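Local coordinates for protein acyl-coenzyme A oxidase 3 (Yarrowia lipolytica, PDB 5YS9) that oxidises acyl-CoA to trans-2-enoyl-CoA in peroxisomal fatty acid beta-oxidation, using FAD and passing the electrons to oxygen to give hydrogen peroxide, at residues A[199-202]-A[203-206]; A[230-233]-A[234-238]. All blocks are in the same frame, centred on the assembly; numbering follows the deposited sequence.

Interaction 1 of 2, residues A[199-202]-A[203-206]. With FAD (flavin-adenine dinucleotide), chain C.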
# COMPACT_ATOMS: atom_id res chain seq x y z
N TRP A 199 -8.56 -19.24 -14.54
CA TRP A 199 -8.65 -18.46 -13.33
C TRP A 199 -8.44 -17.01 -13.62
O TRP A 199 -7.67 -16.67 -14.50
CB TRP A 199 -7.61 -18.92 -12.28
CG TRP A 199 -8.12 -18.70 -10.86
CD1 TRP A 199 -7.88 -17.61 -10.06
CD2 TRP A 199 -9.01 -19.53 -10.11
NE1 TRP A 199 -8.56 -17.72 -8.86
CE2 TRP A 199 -9.25 -18.91 -8.87
CE3 TRP A 199 -9.63 -20.75 -10.37
CZ2 TRP A 199 -10.05 -19.49 -7.87
CZ3 TRP A 199 -10.45 -21.32 -9.36
CH2 TRP A 199 -10.65 -20.69 -8.15
N TRP A 200 -9.12 -16.17 -12.84
CA TRP A 200 -9.18 -14.72 -13.01
C TRP A 200 -9.75 -14.23 -14.35
O TRP A 200 -9.46 -13.10 -14.78
CB TRP A 200 -7.82 -14.05 -12.75
CG TRP A 200 -7.33 -14.19 -11.39
CD1 TRP A 200 -6.13 -14.68 -11.00
CD2 TRP A 200 -8.01 -13.80 -10.20
NE1 TRP A 200 -6.04 -14.66 -9.62
CE2 TRP A 200 -7.19 -14.13 -9.12
CE3 TRP A 200 -9.24 -13.22 -9.95
CZ2 TRP A 200 -7.59 -13.91 -7.80
CZ3 TRP A 200 -9.62 -12.99 -8.62
CH2 TRP A 200 -8.80 -13.34 -7.59
N ILE A 201 -10.60 -15.04 -15.00
CA ILE A 201 -11.13 -14.65 -16.34
C ILE A 201 -12.27 -13.60 -16.20
O ILE A 201 -13.44 -13.93 -15.86
CB ILE A 201 -11.64 -15.87 -17.17
CG1 ILE A 201 -10.65 -17.04 -17.11
CG2 ILE A 201 -11.85 -15.46 -18.62
CD1 ILE A 201 -9.19 -16.68 -17.40
N GLY A 202 -11.90 -12.34 -16.44
CA GLY A 202 -12.86 -11.23 -16.42
C GLY A 202 -13.97 -11.43 -17.42
O GLY A 202 -13.70 -11.75 -18.56
N GLY A 203 -15.22 -11.30 -16.96
CA GLY A 203 -16.39 -11.51 -17.83
C GLY A 203 -16.94 -12.92 -17.87
O GLY A 203 -18.08 -13.14 -18.29
N ALA A 204 -16.12 -13.90 -17.49
CA ALA A 204 -16.52 -15.31 -17.59
C ALA A 204 -17.59 -15.68 -16.60
O ALA A 204 -18.38 -16.58 -16.87
CB ALA A 204 -15.33 -16.24 -17.43
N ALA A 205 -17.59 -15.05 -15.44
CA ALA A 205 -18.42 -15.55 -14.35
C ALA A 205 -19.87 -15.37 -14.75
O ALA A 205 -20.61 -16.30 -14.76
CB ALA A 205 -18.11 -14.86 -13.05
N HIS A 206 -20.22 -14.20 -15.19
CA HIS A 206 -21.60 -13.89 -15.51
C HIS A 206 -21.86 -13.33 -16.90
O HIS A 206 -23.02 -13.22 -17.26
CB HIS A 206 -22.14 -12.88 -14.48
CG HIS A 206 -22.39 -13.46 -13.13
ND1 HIS A 206 -22.76 -14.77 -12.92
CD2 HIS A 206 -22.40 -12.87 -11.91
CE1 HIS A 206 -22.92 -14.99 -11.63
NE2 HIS A 206 -22.72 -13.84 -11.00
PA FAD C . 2.90 -16.28 -10.85
O1A FAD C . 2.83 -17.68 -10.39
O2A FAD C . 3.40 -15.95 -12.20
O5B FAD C . 3.87 -15.55 -9.83
C5B FAD C . 3.56 -15.53 -8.45
C4B FAD C . 4.66 -14.86 -7.65
O4B FAD C . 5.88 -15.58 -7.84
C3B FAD C . 4.90 -13.46 -8.14
O3B FAD C . 5.17 -12.62 -7.04
C2B FAD C . 6.16 -13.54 -8.95
O2B FAD C . 6.92 -12.37 -8.74
C1B FAD C . 6.88 -14.75 -8.41
N9A FAD C . 7.59 -15.38 -9.54
C8A FAD C . 7.04 -16.03 -10.57
N7A FAD C . 7.99 -16.45 -11.42
C5A FAD C . 9.17 -16.07 -10.94
C6A FAD C . 10.57 -16.18 -11.34
N6A FAD C . 10.92 -16.82 -12.47
N1A FAD C . 11.50 -15.63 -10.54
C2A FAD C . 11.16 -14.99 -9.42
N3A FAD C . 9.91 -14.85 -8.99
C4A FAD C . 8.90 -15.36 -9.70
N1 FAD C . -5.68 -13.42 -16.82
C2 FAD C . -6.31 -13.61 -17.99
O2 FAD C . -5.82 -14.37 -18.82
N3 FAD C . -7.44 -13.00 -18.31
C4 FAD C . -8.03 -12.17 -17.48
O4 FAD C . -9.08 -11.63 -17.81
C4X FAD C . -7.42 -11.90 -16.18
N5 FAD C . -7.97 -11.07 -15.31
C5X FAD C . -7.39 -10.86 -14.13
C6 FAD C . -8.01 -10.00 -13.26
C7 FAD C . -7.46 -9.75 -12.03
C7M FAD C . -8.16 -8.79 -11.12
C8 FAD C . -6.19 -10.41 -11.66
C8M FAD C . -5.57 -10.15 -10.32
C9 FAD C . -5.56 -11.27 -12.53
C9A FAD C . -6.12 -11.53 -13.76
N10 FAD C . -5.51 -12.39 -14.67
C10 FAD C . -6.16 -12.60 -15.89
C1' FAD C . -4.27 -13.10 -14.35
C2' FAD C . -2.99 -12.28 -14.37
O2' FAD C . -2.68 -12.01 -15.73
C3' FAD C . -1.88 -13.11 -13.71
O3' FAD C . -2.23 -13.22 -12.35
C4' FAD C . -0.45 -12.57 -13.77
O4' FAD C . -0.04 -12.24 -15.09
C5' FAD C . 0.52 -13.63 -13.31
O5' FAD C . 0.31 -13.92 -11.95
P FAD C . 0.25 -15.41 -11.41
O1P FAD C . -0.94 -15.49 -10.53
O2P FAD C . 0.41 -16.34 -12.56
O3P FAD C . 1.54 -15.50 -10.50
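Ile201 and Ala204 are joined at the two ends of a type II beta turn, with Gly202 and Gly203 at its corners. The turn lies in the beta-domain of the acyl-CoA dehydrogenase fold, at the edge of the flavin. Gly202 N, on the first corner, donates to FAD O4 at 3.2 Å. The N-H points nearly straight at the oxygen (161°). This bond holds the O4 edge of the flavin against the first corner of the turn. Ile201 CD1 approaches FAD N3 more loosely, at 4.2 Å.

Trp200 serves the dimethylbenzene end of the flavin. Its CG is anti to its own carbonyl carbon, which lays the indole against one face of that end. The side chain comes nearest at Trp200 CB, 3.2 Å from FAD C9A. CG is 3.6 Å from FAD C9, and FAD C8 lies over one indole face, offset toward the rim. Trp199 CD1 sits against the opposite face, 3.4 Å from the ring plane. The Trp200 indole is thus held between flavin and neighbour. His433 of the second subunit touches both tryptophans and meets Trp199 edge-to-face.

Further out, the turn is seated on the sheet. Ile201 and Ala204 both pack on Cys159 and Ile264, and their CB atoms are 3.7 Å apart. Gly203 has phi 91°, a positive value suited to glycine at the second corner. The turn is closed by Ala204 N donating to Ile201 O at 3.1 Å, with the nitrogen well above the carbonyl plane.

Interaction 2 of 2, residues A[230-233]-A[234-238]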
# COMPACT_ATOMS: atom_id res chain seq x y z
N VAL A 230 -11.21 -20.38 -30.16
CA VAL A 230 -12.48 -19.78 -29.74
C VAL A 230 -13.36 -20.91 -29.25
O VAL A 230 -13.61 -21.86 -29.99
CB VAL A 230 -13.22 -18.99 -30.86
CG1 VAL A 230 -14.39 -18.24 -30.26
CG2 VAL A 230 -12.30 -18.01 -31.54
N VAL A 231 -13.83 -20.80 -28.02
CA VAL A 231 -14.74 -21.79 -27.46
C VAL A 231 -15.95 -21.09 -26.99
O VAL A 231 -15.89 -20.18 -26.16
CB VAL A 231 -14.13 -22.52 -26.23
CG1 VAL A 231 -15.11 -23.60 -25.73
CG2 VAL A 231 -12.75 -23.08 -26.54
N GLN A 232 -17.09 -21.55 -27.44
CA GLN A 232 -18.33 -20.97 -26.98
C GLN A 232 -18.63 -21.47 -25.57
O GLN A 232 -18.66 -22.68 -25.34
CB GLN A 232 -19.45 -21.35 -27.94
CG GLN A 232 -20.70 -20.53 -27.74
CD GLN A 232 -21.77 -20.83 -28.75
OE1 GLN A 232 -21.50 -21.32 -29.88
NE2 GLN A 232 -23.00 -20.55 -28.35
N LEU A 233 -18.84 -20.54 -24.64
CA LEU A 233 -19.08 -20.84 -23.23
C LEU A 233 -20.55 -21.00 -22.90
O LEU A 233 -20.92 -21.85 -22.10
CB LEU A 233 -18.57 -19.72 -22.36
CG LEU A 233 -17.08 -19.51 -22.28
CD1 LEU A 233 -16.77 -18.37 -21.31
CD2 LEU A 233 -16.39 -20.77 -21.87
N ARG A 234 -21.39 -20.18 -23.51
CA ARG A 234 -22.82 -20.21 -23.24
C ARG A 234 -23.64 -20.28 -24.52
O ARG A 234 -23.27 -19.75 -25.56
CB ARG A 234 -23.26 -18.98 -22.43
CG ARG A 234 -22.58 -18.79 -21.09
CD ARG A 234 -23.02 -17.49 -20.42
NE ARG A 234 -22.92 -17.56 -18.97
CZ ARG A 234 -21.87 -17.21 -18.24
NH1 ARG A 234 -20.75 -16.74 -18.79
NH2 ARG A 234 -21.95 -17.34 -16.91
N ASP A 235 -24.77 -20.97 -24.42
CA ASP A 235 -25.86 -20.80 -25.34
C ASP A 235 -26.27 -19.31 -25.26
O ASP A 235 -26.57 -18.78 -24.18
CB ASP A 235 -26.99 -21.70 -24.90
CG ASP A 235 -28.21 -21.50 -25.70
OD1 ASP A 235 -28.19 -21.97 -26.84
OD2 ASP A 235 -29.17 -20.88 -25.18
N VAL A 236 -26.25 -18.64 -26.40
CA VAL A 236 -26.45 -17.20 -26.52
C VAL A 236 -27.89 -16.80 -26.08
O VAL A 236 -28.12 -15.87 -25.33
CB VAL A 236 -26.13 -16.82 -28.00
CG1 VAL A 236 -27.02 -15.72 -28.55
CG2 VAL A 236 -24.67 -16.45 -28.15
N SER A 237 -28.82 -17.56 -26.60
CA SER A 237 -30.23 -17.44 -26.30
C SER A 237 -30.60 -17.41 -24.80
O SER A 237 -31.29 -16.53 -24.36
CB SER A 237 -30.92 -18.62 -27.00
OG SER A 237 -32.28 -18.42 -27.04
N SER A 238 -30.14 -18.37 -24.03
CA SER A 238 -30.54 -18.54 -22.63
C SER A 238 -29.44 -18.17 -21.60
O SER A 238 -29.72 -18.14 -20.40
CB SER A 238 -30.92 -20.00 -22.45
OG SER A 238 -29.75 -20.82 -22.54
O HOH W 1 -25.79 -20.14 -29.13
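Gln232 meets Arg234 where strand 222-232 gives way to a loop. The side-chain amide bonds the backbone two residues on. Gln232 NE2 donates to Arg234 O at 2.9 Å, nearly straight (168°). The acceptor lies almost in the amide plane, while the nitrogen is tilted from the carbonyl plane. With CG anti to the backbone N (chi1 -166°) and the chain extended beyond it, the amide runs alongside the departing loop.

A water extends this link. It accepts from Gln232 NE2 at 2.9 Å and from Val236 N at 3.1 Å. The NE2 group therefore serves two acceptors, which should fix the rotation of the amide.

Within the loop, Asp235 OD2 takes two bonds from Ser238. Ser238 N donates to Asp235 OD2 at 2.9 Å, and Ser238 OG to the same Asp235 OD2 at 2.7 Å. They approach from opposite faces of the carboxylate, both on its anti side. Ser238 OG in turn accepts from Ser240 N.

Arg234, Leu233 and Val236 also bind the contact to its surroundings. The Arg234 guanidinium reaches backbone oxygens of the loop after the flavin turn, Ala205 foremost, and Pro672 O of the second subunit. Leu233 packs on Thr211, Ile245 and Ile264, and Val236 touches Phe686 of the second subunit.

The whole is the end of strand 222-232 in the beta-domain of the acyl-CoA dehydrogenase fold, followed by an Asx motif at Asp235.

In the fold
The two contacts lie in series along the chain, neither nested nor crossed. Interaction 1 comes first: the chain leaves strand 198-201, closes the turn beside the flavin and runs on to strand 210-219. It then reverses into strand 222-232, and interaction 2 closes at the end of that strand, before strand 245-249. Both lie in the same mixed sheet region, with centres about 14 Å apart. Arg234 joins them directly: its NH2 is 2.7 Å from Ala205 O, a probable hydrogen bond. The loop after the flavin turn is thus tied to the end of strand 222-232. Both contacts also touch the second subunit.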